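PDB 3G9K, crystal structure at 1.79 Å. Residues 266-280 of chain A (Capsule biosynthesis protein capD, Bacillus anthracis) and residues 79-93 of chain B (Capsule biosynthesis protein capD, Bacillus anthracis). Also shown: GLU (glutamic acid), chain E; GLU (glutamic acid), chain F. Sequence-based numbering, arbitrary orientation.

Chain A (266-280) TYMSKMEEISRIAYQ
Chain B (79-93) GNRIPQILTPILDKY

Two helices from different chains of CapD meet here at a steep angle, their N-to-C directions 132° apart and their axes approaching to 10.8 Å. Residues 266-280 of chain A are helical throughout, with phi/psi near -65/-42. Chain B enters through Gly B79 (56/-134), makes a short 3-10 segment at Asn B80 (-71/2) and Arg B81 (-96/-11), and continues as a helix through Tyr B93 and beyond, kinked where Pro B88 has no N-H to give to the turn before.

The register runs in opposite senses: Met A271 lies across from Pro B88 (CA to CA 8.0 Å), Ser A275 from Gln B84 (CA to CA 6.8 Å) and Tyr A279 from Asn B80 (CA to CA 9.6 Å). The register is tightest at the serine, a small residue at the closest approach of the backbones. Ser A275, at chi1 57° (p), turns its hydroxyl back along its own helix, with OG 3.0 Å from Met A271 O and 3.1 Å from Glu A272 O. The hollow over it receives Gln B84, chi1 m and chi2 t, whose CA-to-CB bond points sideways although the end of its side chain comes nearer.

A tyrosine reaches across on each side of this low point. Tyr A279 (chi1 -81°, chi2 -130°) reaches the Asn B80 to Gln B84 part of chain B, and its OH donates to Asn B80 O at 2.5 Å, with the carbonyl at the ring edge. The same OH lies 3.4 Å from Pro B83 CG and 3.5 Å from Gln B84 CG, so the tip sits among aliphatic carbons while its proton goes to the backbone. Tyr A279 CE2 adds an apolar contact to Pro B83 CG at 4.0 Å; the proline ring is C-gamma endo.

Three helical turns earlier, Tyr A267 (chi1 -165°, chi2 68°) gives its OH proton to Asp B91 OD2 at 2.7 Å, again near the ring plane. Asp B91, chi1 178° (t), points its CA-to-CB bond toward chain A. Beside this bond, Tyr A267 CE2 packs 4.1 Å from Pro B88 CB, and the long side chain of Lys B92 brings CE to 3.9 Å from Tyr A267 OH.

Selenomethionine Met A271 fills the space between Tyr A267 and Ser A275. Its chi angles of -83°, -57° and 178° (m, m, t) set SE 4.1 Å from Thr B87 CG2 and CE 4.0 Å from Pro B88 CA. Thr B87, chi1 m, bonds OG1 to Pro B83 O at 2.9 Å, keeping its hydroxyl in its own helix while its methyl meets the selenium.

The rules are economical: four residues of helix A, spaced four apart, do nearly all the work. Two long tyrosines supply directional bonds, a flexible selenomethionine fills the space between, and a serine marks the close approach. In all, 433 Å² is buried, counting both sides.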

ATOM      1  N   THR A 266       4.126  29.289  -1.589  1.00 34.47           N
ATOM      2  CA  THR A 266       2.831  29.369  -2.268  1.00 34.29           C
ATOM      3  C   THR A 266       2.306  27.971  -2.600  1.00 33.00           C
ATOM      4  O   THR A 266       1.128  27.666  -2.411  1.00 32.86           O
ATOM      5  CB  THR A 266       2.912  30.175  -3.582  1.00 33.87           C
ATOM      6  OG1 THR A 266       3.556  31.428  -3.340  1.00 35.79           O
ATOM      7  CG2 THR A 266       1.520  30.424  -4.167  1.00 34.36           C
ATOM      8  N   TYR A 267       3.199  27.134  -3.121  1.00 32.07           N
ATOM      9  CA  TYR A 267       2.846  25.774  -3.487  1.00 31.23           C
ATOM     10  C   TYR A 267       2.344  25.043  -2.255  1.00 30.80           C
ATOM     11  O   TYR A 267       1.268  24.446  -2.292  1.00 31.29           O
ATOM     12  CB  TYR A 267       4.038  25.030  -4.113  1.00 31.39           C
ATOM     13  CG  TYR A 267       3.647  23.734  -4.833  1.00 31.52           C
ATOM     14  CD1 TYR A 267       2.891  23.771  -6.006  1.00 30.90           C
ATOM     15  CD2 TYR A 267       4.049  22.477  -4.351  1.00 31.72           C
ATOM     16  CE1 TYR A 267       2.530  22.601  -6.681  1.00 31.13           C
ATOM     17  CE2 TYR A 267       3.694  21.282  -5.029  1.00 30.91           C
ATOM     18  CZ  TYR A 267       2.926  21.356  -6.185  1.00 30.92           C
ATOM     19  OH  TYR A 267       2.558  20.210  -6.887  1.00 29.76           O
HETATM   20  N   MSE A 268       3.109  25.137  -1.172  1.00 39.10           N
HETATM   21  CA  MSE A 268       2.765  24.438   0.068  1.00 38.38           C
HETATM   22  C   MSE A 268       1.450  24.929   0.650  1.00 39.02           C
HETATM   23  O   MSE A 268       0.591  24.124   1.017  1.00 38.83           O
HETATM   24  CB  MSE A 268       3.881  24.566   1.109  1.00 37.85           C
HETATM   25  CG  MSE A 268       5.123  23.772   0.778  1.00 35.15           C
HETATM   26 SE   MSE A 268       6.552  23.989   2.070  0.50 27.57          SE
HETATM   27  CE  MSE A 268       5.702  23.247   3.632  1.00 30.59           C
ATOM     28  N   SER A 269       1.316  26.223   0.683  1.00 32.75           N
ATOM     29  CA  SER A 269       0.110  26.787   1.252  1.00 33.66           C
ATOM     30  C   SER A 269      -1.131  26.394   0.434  1.00 33.43           C
ATOM     31  O   SER A 269      -2.153  26.041   1.008  1.00 33.74           O
ATOM     32  CB  SER A 269       0.233  28.311   1.398  1.00 33.95           C
ATOM     33  OG  SER A 269      -0.961  28.833   1.950  1.00 37.88           O
ATOM     34  N   LYS A 270      -1.009  26.408  -0.877  1.00 33.37           N
ATOM     35  CA  LYS A 270      -2.117  26.073  -1.751  1.00 33.69           C
ATOM     36  C   LYS A 270      -2.470  24.584  -1.659  1.00 33.10           C
ATOM     37  O   LYS A 270      -3.560  24.194  -1.914  1.00 32.02           O
ATOM     38  CB  LYS A 270      -1.801  26.476  -3.187  1.00 34.29           C
ATOM     39  CG  LYS A 270      -2.047  27.955  -3.511  1.00 35.19           C
ATOM     40  CD  LYS A 270      -1.759  28.279  -4.949  1.00 35.36           C
ATOM     41  CE  LYS A 270      -2.366  29.613  -5.404  1.00 36.82           C
ATOM     42  NZ  LYS A 270      -2.251  29.866  -6.847  1.00 35.87           N
HETATM   43  N   MSE A 271      -1.444  23.726  -1.404  1.00 39.20           N
HETATM   44  CA  MSE A 271      -1.649  22.289  -1.213  1.00 38.68           C
HETATM   45  C   MSE A 271      -2.321  22.023   0.131  1.00 39.26           C
HETATM   46  O   MSE A 271      -3.175  21.133   0.239  1.00 39.02           O
HETATM   47  CB  MSE A 271      -0.329  21.512  -1.324  1.00 37.94           C
HETATM   48  CG  MSE A 271       0.092  21.177  -2.753  1.00 36.19           C
HETATM   49 SE   MSE A 271      -1.272  20.155  -3.733  0.50 28.18          SE
HETATM   50  CE  MSE A 271      -0.357  20.042  -5.435  1.00 32.68           C
ATOM     51  N   GLU A 272      -2.003  22.877   1.141  1.00 33.23           N
ATOM     52  CA  GLU A 272      -2.591  22.700   2.434  1.00 33.67           C
ATOM     53  C   GLU A 272      -4.048  22.970   2.325  1.00 34.38           C
ATOM     54  O   GLU A 272      -4.833  22.362   2.975  1.00 34.40           O
ATOM     55  CB  GLU A 272      -2.011  23.672   3.437  1.00 33.93           C
ATOM     56  CG  GLU A 272      -2.463  23.469   4.859  1.00 33.85           C
ATOM     57  CD  GLU A 272      -3.814  24.087   5.199  1.00 35.91           C
ATOM     58  OE1 GLU A 272      -4.172  25.094   4.611  1.00 35.17           O
ATOM     59  OE2 GLU A 272      -4.504  23.542   6.057  1.00 34.34           O
ATOM     60  N   GLU A 273      -4.388  23.929   1.506  1.00 35.16           N
ATOM     61  CA  GLU A 273      -5.777  24.327   1.360  1.00 36.15           C
ATOM     62  C   GLU A 273      -6.571  23.203   0.694  1.00 35.13           C
ATOM     63  O   GLU A 273      -7.613  22.804   1.202  1.00 34.32           O
ATOM     64  CB  GLU A 273      -5.876  25.643   0.568  1.00 36.38           C
ATOM     65  CG  GLU A 273      -5.225  26.846   1.279  1.00 38.89           C
ATOM     66  CD  GLU A 273      -4.933  28.022   0.333  1.00 39.65           C
ATOM     67  OE1 GLU A 273      -5.741  28.264  -0.590  1.00 43.90           O
ATOM     68  OE2 GLU A 273      -3.900  28.710   0.517  1.00 46.34           O
ATOM     69  N   ILE A 274      -6.041  22.676  -0.415  1.00 35.25           N
ATOM     70  CA  ILE A 274      -6.687  21.591  -1.182  1.00 34.84           C
ATOM     71  C   ILE A 274      -6.891  20.328  -0.340  1.00 34.46           C
ATOM     72  O   ILE A 274      -7.937  19.679  -0.432  1.00 33.93           O
ATOM     73  CB  ILE A 274      -5.873  21.247  -2.466  1.00 35.06           C
ATOM     74  CG1 ILE A 274      -5.950  22.396  -3.478  1.00 33.92           C
ATOM     75  CG2 ILE A 274      -6.388  19.955  -3.119  1.00 35.49           C
ATOM     76  CD1 ILE A 274      -4.938  22.326  -4.606  1.00 34.27           C
ATOM     77  N   SER A 275      -5.900  19.989   0.492  1.00 34.47           N
ATOM     78  CA  SER A 275      -5.988  18.799   1.324  1.00 34.95           C
ATOM     79  C   SER A 275      -6.995  18.947   2.468  1.00 34.73           C
ATOM     80  O   SER A 275      -7.716  18.016   2.760  1.00 32.87           O
ATOM     81  CB  SER A 275      -4.618  18.380   1.865  1.00 35.02           C
ATOM     82  OG  SER A 275      -4.007  19.415   2.591  1.00 37.81           O
ATOM     83  N   ARG A 276      -7.051  20.098   3.131  1.00 35.74           N
ATOM     84  CA  ARG A 276      -8.034  20.221   4.216  1.00 36.50           C
ATOM     85  C   ARG A 276      -9.456  20.293   3.647  1.00 35.91           C
ATOM     86  O   ARG A 276     -10.356  19.715   4.216  1.00 36.17           O
ATOM     87  CB  ARG A 276      -7.707  21.350   5.199  1.00 37.14           C
ATOM     88  CG  ARG A 276      -7.826  22.725   4.667  1.00 38.31           C
ATOM     89  CD  ARG A 276      -8.261  23.749   5.742  1.00 39.67           C
ATOM     90  NE  ARG A 276      -8.486  24.998   5.022  1.00 42.59           N
ATOM     91  CZ  ARG A 276      -7.568  25.944   4.824  1.00 44.43           C
ATOM     92  NH1 ARG A 276      -6.370  25.867   5.382  1.00 46.58           N
ATOM     93  NH2 ARG A 276      -7.869  27.016   4.103  1.00 46.27           N
ATOM     94  N   ILE A 277      -9.646  20.914   2.488  1.00 35.98           N
ATOM     95  CA  ILE A 277     -10.957  20.853   1.832  1.00 36.35           C
ATOM     96  C   ILE A 277     -11.383  19.398   1.642  1.00 36.52           C
ATOM     97  O   ILE A 277     -12.434  18.983   2.098  1.00 36.22           O
ATOM     98  CB  ILE A 277     -10.976  21.545   0.458  1.00 36.26           C
ATOM     99  CG1 ILE A 277     -10.857  23.065   0.619  1.00 36.96           C
ATOM    100  CG2 ILE A 277     -12.281  21.238  -0.258  1.00 36.70           C
ATOM    101  CD1 ILE A 277     -10.630  23.823  -0.696  1.00 37.04           C
ATOM    102  N   ALA A 278     -10.536  18.618   0.981  1.00 36.27           N
ATOM    103  CA  ALA A 278     -10.865  17.228   0.696  1.00 36.79           C
ATOM    104  C   ALA A 278     -11.009  16.390   1.970  1.00 37.11           C
ATOM    105  O   ALA A 278     -11.934  15.583   2.071  1.00 36.81           O
ATOM    106  CB  ALA A 278      -9.830  16.625  -0.232  1.00 36.09           C
ATOM    107  N   TYR A 279     -10.105  16.566   2.935  1.00 37.48           N
ATOM    108  CA  TYR A 279     -10.184  15.807   4.189  1.00 38.18           C
ATOM    109  C   TYR A 279     -11.470  16.142   4.933  1.00 39.01           C
ATOM    110  O   TYR A 279     -12.105  15.261   5.519  1.00 38.02           O
ATOM    111  CB  TYR A 279      -8.993  16.071   5.100  1.00 37.72           C
ATOM    112  CG  TYR A 279      -7.729  15.287   4.745  1.00 36.92           C
ATOM    113  CD1 TYR A 279      -7.041  14.565   5.723  1.00 37.18           C
ATOM    114  CD2 TYR A 279      -7.227  15.269   3.439  1.00 37.09           C
ATOM    115  CE1 TYR A 279      -5.887  13.862   5.415  1.00 36.93           C
ATOM    116  CE2 TYR A 279      -6.065  14.560   3.120  1.00 37.26           C
ATOM    117  CZ  TYR A 279      -5.396  13.872   4.109  1.00 37.08           C
ATOM    118  OH  TYR A 279      -4.246  13.167   3.804  1.00 35.67           O
ATOM    119  N   GLN A 280     -11.854  17.416   4.900  1.00 40.45           N
ATOM    120  CA  GLN A 280     -13.136  17.834   5.477  1.00 42.16           C
ATOM    121  C   GLN A 280     -14.309  17.072   4.859  1.00 43.31           C
ATOM    122  O   GLN A 280     -15.113  16.449   5.566  1.00 43.47           O
ATOM    123  CB  GLN A 280     -13.337  19.336   5.278  1.00 42.12           C
ATOM    124  CG  GLN A 280     -12.528  20.190   6.234  1.00 43.09           C
ATOM    125  CD  GLN A 280     -12.803  21.672   6.063  1.00 43.15           C
ATOM    126  OE1 GLN A 280     -13.628  22.082   5.220  1.00 44.76           O
ATOM    127  NE2 GLN A 280     -12.115  22.490   6.856  1.00 43.02           N
TER
ATOM    128  N   GLY B  79      -0.206   6.043   5.757  1.00 22.18           N
ATOM    129  CA  GLY B  79      -1.325   6.337   6.663  1.00 23.18           C
ATOM    130  C   GLY B  79      -2.161   7.506   6.215  1.00 24.33           C
ATOM    131  O   GLY B  79      -2.451   7.644   5.032  1.00 24.73           O
ATOM    132  N   ASN B  80      -2.486   8.421   7.135  1.00 26.06           N
ATOM    133  CA  ASN B  80      -3.329   9.561   6.766  1.00 26.68           C
ATOM    134  C   ASN B  80      -2.660  10.609   5.870  1.00 26.47           C
ATOM    135  O   ASN B  80      -3.307  11.608   5.526  1.00 29.23           O
ATOM    136  CB  ASN B  80      -3.979  10.227   8.015  1.00 28.02           C
ATOM    137  CG  ASN B  80      -2.957  10.834   8.985  1.00 28.43           C
ATOM    138  OD1 ASN B  80      -1.829  11.161   8.611  1.00 32.33           O
ATOM    139  ND2 ASN B  80      -3.376  11.021  10.235  1.00 29.81           N
ATOM    140  N   ARG B  81      -1.402  10.378   5.476  1.00 25.21           N
ATOM    141  CA  ARG B  81      -0.650  11.284   4.596  1.00 24.96           C
ATOM    142  C   ARG B  81      -0.713  10.868   3.123  1.00 24.18           C
ATOM    143  O   ARG B  81      -0.354  11.643   2.236  1.00 22.68           O
ATOM    144  CB  ARG B  81       0.810  11.377   5.065  1.00 25.38           C
ATOM    145  CG  ARG B  81       0.890  12.021   6.429  1.00 26.59           C
ATOM    146  CD  ARG B  81       2.172  11.929   7.135  1.00 26.90           C
ATOM    147  NE  ARG B  81       2.790  10.613   7.099  1.00 29.33           N
ATOM    148  CZ  ARG B  81       2.566   9.614   7.947  1.00 30.81           C
ATOM    149  NH1 ARG B  81       1.653   9.702   8.890  1.00 34.43           N
ATOM    150  NH2 ARG B  81       3.235   8.485   7.806  1.00 32.30           N
ATOM    151  N   ILE B  82      -1.222   9.661   2.860  1.00 23.63           N
ATOM    152  CA  ILE B  82      -1.110   9.056   1.539  1.00 22.67           C
ATOM    153  C   ILE B  82      -1.506   9.989   0.406  1.00 23.12           C
ATOM    154  O   ILE B  82      -0.725  10.172  -0.530  1.00 21.13           O
ATOM    155  CB  ILE B  82      -1.864   7.716   1.460  1.00 22.72           C
ATOM    156  CG1 ILE B  82      -1.066   6.620   2.223  1.00 20.68           C
ATOM    157  CG2 ILE B  82      -2.073   7.320  -0.024  1.00 23.38           C
ATOM    158  CD1 ILE B  82      -1.831   5.296   2.416  1.00 21.40           C
ATOM    159  N   PRO B  83      -2.732  10.547   0.447  1.00 22.66           N
ATOM    160  CA  PRO B  83      -3.099  11.429  -0.667  1.00 23.24           C
ATOM    161  C   PRO B  83      -2.346  12.742  -0.702  1.00 22.78           C
ATOM    162  O   PRO B  83      -2.199  13.317  -1.763  1.00 23.30           O
ATOM    163  CB  PRO B  83      -4.582  11.646  -0.478  1.00 23.15           C
ATOM    164  CG  PRO B  83      -4.823  11.422   0.931  1.00 25.31           C
ATOM    165  CD  PRO B  83      -3.834  10.387   1.401  1.00 23.42           C
ATOM    166  N   GLN B  84      -1.839  13.184   0.444  1.00 22.76           N
ATOM    167  CA  GLN B  84      -0.906  14.337   0.482  1.00 23.81           C
ATOM    168  C   GLN B  84       0.435  14.037  -0.147  1.00 22.21           C
ATOM    169  O   GLN B  84       1.086  14.914  -0.646  1.00 22.10           O
ATOM    170  CB  GLN B  84      -0.689  14.810   1.910  1.00 24.35           C
ATOM    171  CG  GLN B  84      -1.955  15.448   2.516  1.00 25.51           C
ATOM    172  CD  GLN B  84      -1.625  16.206   3.765  1.00 26.91           C
ATOM    173  OE1 GLN B  84      -1.973  15.795   4.873  1.00 34.43           O
ATOM    174  NE2 GLN B  84      -0.886  17.274   3.603  1.00 27.31           N
ATOM    175  N   ILE B  85       0.859  12.780  -0.065  1.00 21.18           N
ATOM    176  CA  ILE B  85       2.061  12.341  -0.714  1.00 20.07           C
ATOM    177  C   ILE B  85       1.870  12.237  -2.218  1.00 19.37           C
ATOM    178  O   ILE B  85       2.692  12.769  -2.989  1.00 20.42           O
ATOM    179  CB  ILE B  85       2.521  10.988  -0.097  1.00 19.66           C
ATOM    180  CG1 ILE B  85       2.989  11.222   1.356  1.00 19.92           C
ATOM    181  CG2 ILE B  85       3.616  10.326  -0.940  1.00 19.17           C
ATOM    182  CD1 ILE B  85       2.922  10.017   2.255  1.00 19.33           C
ATOM    183  N   LEU B  86       0.770  11.591  -2.644  1.00 19.82           N
ATOM    184  CA  LEU B  86       0.555  11.314  -4.055  1.00 19.41           C
ATOM    185  C   LEU B  86       0.170  12.522  -4.906  1.00 19.46           C
ATOM    186  O   LEU B  86       0.499  12.565  -6.094  1.00 17.71           O
ATOM    187  CB  LEU B  86      -0.466  10.177  -4.238  1.00 19.12           C
ATOM    188  CG  LEU B  86       0.045   8.777  -3.814  1.00 18.74           C
ATOM    189  CD1 LEU B  86      -1.074   7.738  -3.772  1.00 19.13           C
ATOM    190  CD2 LEU B  86       1.226   8.289  -4.712  1.00 16.79           C
ATOM    191  N   THR B  87      -0.551  13.493  -4.327  1.00 19.83           N
ATOM    192  CA  THR B  87      -1.102  14.582  -5.152  1.00 19.86           C
ATOM    193  C   THR B  87      -0.038  15.475  -5.803  1.00 19.49           C
ATOM    194  O   THR B  87      -0.087  15.641  -7.008  1.00 20.93           O
ATOM    195  CB  THR B  87      -2.165  15.402  -4.392  1.00 19.16           C
ATOM    196  OG1 THR B  87      -3.257  14.558  -4.108  1.00 19.33           O
ATOM    197  CG2 THR B  87      -2.649  16.621  -5.193  1.00 19.27           C
ATOM    198  N   PRO B  88       0.933  16.012  -5.025  1.00 19.45           N
ATOM    199  CA  PRO B  88       1.993  16.792  -5.658  1.00 19.61           C
ATOM    200  C   PRO B  88       2.836  15.954  -6.652  1.00 19.37           C
ATOM    201  O   PRO B  88       3.261  16.456  -7.687  1.00 19.60           O
ATOM    202  CB  PRO B  88       2.825  17.306  -4.480  1.00 20.06           C
ATOM    203  CG  PRO B  88       2.041  17.072  -3.261  1.00 20.38           C
ATOM    204  CD  PRO B  88       1.102  15.944  -3.563  1.00 19.54           C
ATOM    205  N   ILE B  89       2.998  14.667  -6.381  1.00 18.86           N
ATOM    206  CA  ILE B  89       3.747  13.818  -7.299  1.00 19.45           C
ATOM    207  C   ILE B  89       3.066  13.737  -8.670  1.00 19.71           C
ATOM    208  O   ILE B  89       3.680  14.073  -9.688  1.00 19.77           O
ATOM    209  CB  ILE B  89       3.984  12.417  -6.698  1.00 19.01           C
ATOM    210  CG1 ILE B  89       4.978  12.529  -5.526  1.00 18.56           C
ATOM    211  CG2 ILE B  89       4.498  11.490  -7.795  1.00 19.34           C
ATOM    212  CD1 ILE B  89       5.139  11.243  -4.722  1.00 19.12           C
ATOM    213  N   LEU B  90       1.801  13.350  -8.683  1.00 21.26           N
ATOM    214  CA  LEU B  90       0.989  13.279  -9.917  1.00 22.36           C
ATOM    215  C   LEU B  90       0.774  14.663 -10.575  1.00 23.32           C
ATOM    216  O   LEU B  90       0.795  14.774 -11.806  1.00 23.81           O
ATOM    217  CB  LEU B  90      -0.347  12.557  -9.629  1.00 22.42           C
ATOM    218  CG  LEU B  90      -0.162  11.038  -9.409  1.00 23.44           C
ATOM    219  CD1 LEU B  90      -1.396  10.354  -8.865  1.00 20.90           C
ATOM    220  CD2 LEU B  90       0.299  10.376 -10.722  1.00 22.09           C
ATOM    221  N   ASP B  91       0.617  15.714  -9.767  1.00 24.87           N
ATOM    222  CA  ASP B  91       0.493  17.110 -10.258  1.00 24.77           C
ATOM    223  C   ASP B  91       1.724  17.507 -11.070  1.00 25.16           C
ATOM    224  O   ASP B  91       1.616  17.989 -12.194  1.00 25.24           O
ATOM    225  CB  ASP B  91       0.349  18.097  -9.088  1.00 25.40           C
ATOM    226  CG  ASP B  91       0.259  19.547  -9.544  1.00 25.52           C
ATOM    227  OD1 ASP B  91      -0.686  19.849 -10.300  1.00 22.41           O
ATOM    228  OD2 ASP B  91       1.131  20.372  -9.158  1.00 28.26           O
ATOM    229  N   LYS B  92       2.901  17.293 -10.505  1.00 24.87           N
ATOM    230  CA  LYS B  92       4.134  17.603 -11.226  1.00 25.19           C
ATOM    231  C   LYS B  92       4.333  16.714 -12.473  1.00 24.88           C
ATOM    232  O   LYS B  92       4.843  17.179 -13.510  1.00 24.84           O
ATOM    233  CB  LYS B  92       5.333  17.501 -10.280  1.00 25.62           C
ATOM    234  CG  LYS B  92       5.370  18.581  -9.193  1.00 26.13           C
ATOM    235  CD  LYS B  92       6.544  18.395  -8.249  1.00 26.84           C
ATOM    236  CE  LYS B  92       6.211  18.782  -6.800  1.00 29.40           C
ATOM    237  NZ  LYS B  92       7.187  18.179  -5.835  1.00 28.40           N
ATOM    238  N   TYR B  93       3.964  15.441 -12.375  1.00 24.91           N
ATOM    239  CA  TYR B  93       4.193  14.512 -13.462  1.00 25.32           C
ATOM    240  C   TYR B  93       3.352  14.888 -14.675  1.00 26.20           C
ATOM    241  O   TYR B  93       3.859  14.925 -15.806  1.00 25.80           O
ATOM    242  CB  TYR B  93       3.925  13.041 -13.062  1.00 25.53           C
ATOM    243  CG  TYR B  93       4.151  12.095 -14.230  1.00 24.11           C
ATOM    244  CD1 TYR B  93       5.441  11.799 -14.665  1.00 23.12           C
ATOM    245  CD2 TYR B  93       3.077  11.572 -14.948  1.00 24.42           C
ATOM    246  CE1 TYR B  93       5.651  10.994 -15.743  1.00 22.85           C
ATOM    247  CE2 TYR B  93       3.280  10.762 -16.034  1.00 26.09           C
ATOM    248  CZ  TYR B  93       4.580  10.465 -16.423  1.00 26.38           C
ATOM    249  OH  TYR B  93       4.781   9.667 -17.524  1.00 27.84           O
TER
HETATM  250  N   GLU E   1       0.821   7.076  12.353  1.00 51.04           N
HETATM  251  CA  GLU E   1       0.160   5.937  11.640  1.00 51.18           C
HETATM  252  C   GLU E   1       0.753   5.654  10.250  1.00 50.55           C
HETATM  253  O   GLU E   1       1.532   6.450   9.704  1.00 50.58           O
HETATM  254  CB  GLU E   1      -1.350   6.156  11.520  1.00 50.85           C
HETATM  255  CG  GLU E   1      -1.783   7.128  10.439  1.00 51.56           C
HETATM  256  CD  GLU E   1      -3.260   6.984  10.143  1.00 52.47           C
HETATM  257  OE1 GLU E   1      -3.675   5.866   9.743  1.00 52.61           O
HETATM  258  OE2 GLU E   1      -4.004   7.980  10.325  1.00 56.01           O
HETATM  259  N   GLU F   2       0.319   4.531   9.679  1.00 49.92           N
HETATM  260  CA  GLU F   2       0.971   3.931   8.523  1.00 49.25           C
HETATM  261  C   GLU F   2       0.001   3.083   7.674  1.00 49.42           C
HETATM  262  O   GLU F   2      -0.652   2.200   8.230  1.00 49.83           O
HETATM  263  CB  GLU F   2       2.135   3.081   9.036  1.00 48.84           C
HETATM  264  CG  GLU F   2       2.637   2.017   8.077  1.00 46.35           C
HETATM  265  CD  GLU F   2       3.354   2.570   6.875  1.00 43.00           C
HETATM  266  OE1 GLU F   2       3.161   3.756   6.535  1.00 38.39           O
HETATM  267  OE2 GLU F   2       4.091   1.771   6.268  1.00 38.77           O
HETATM  268  OXT GLU F   2      -0.160   3.224   6.440  1.00 49.27           O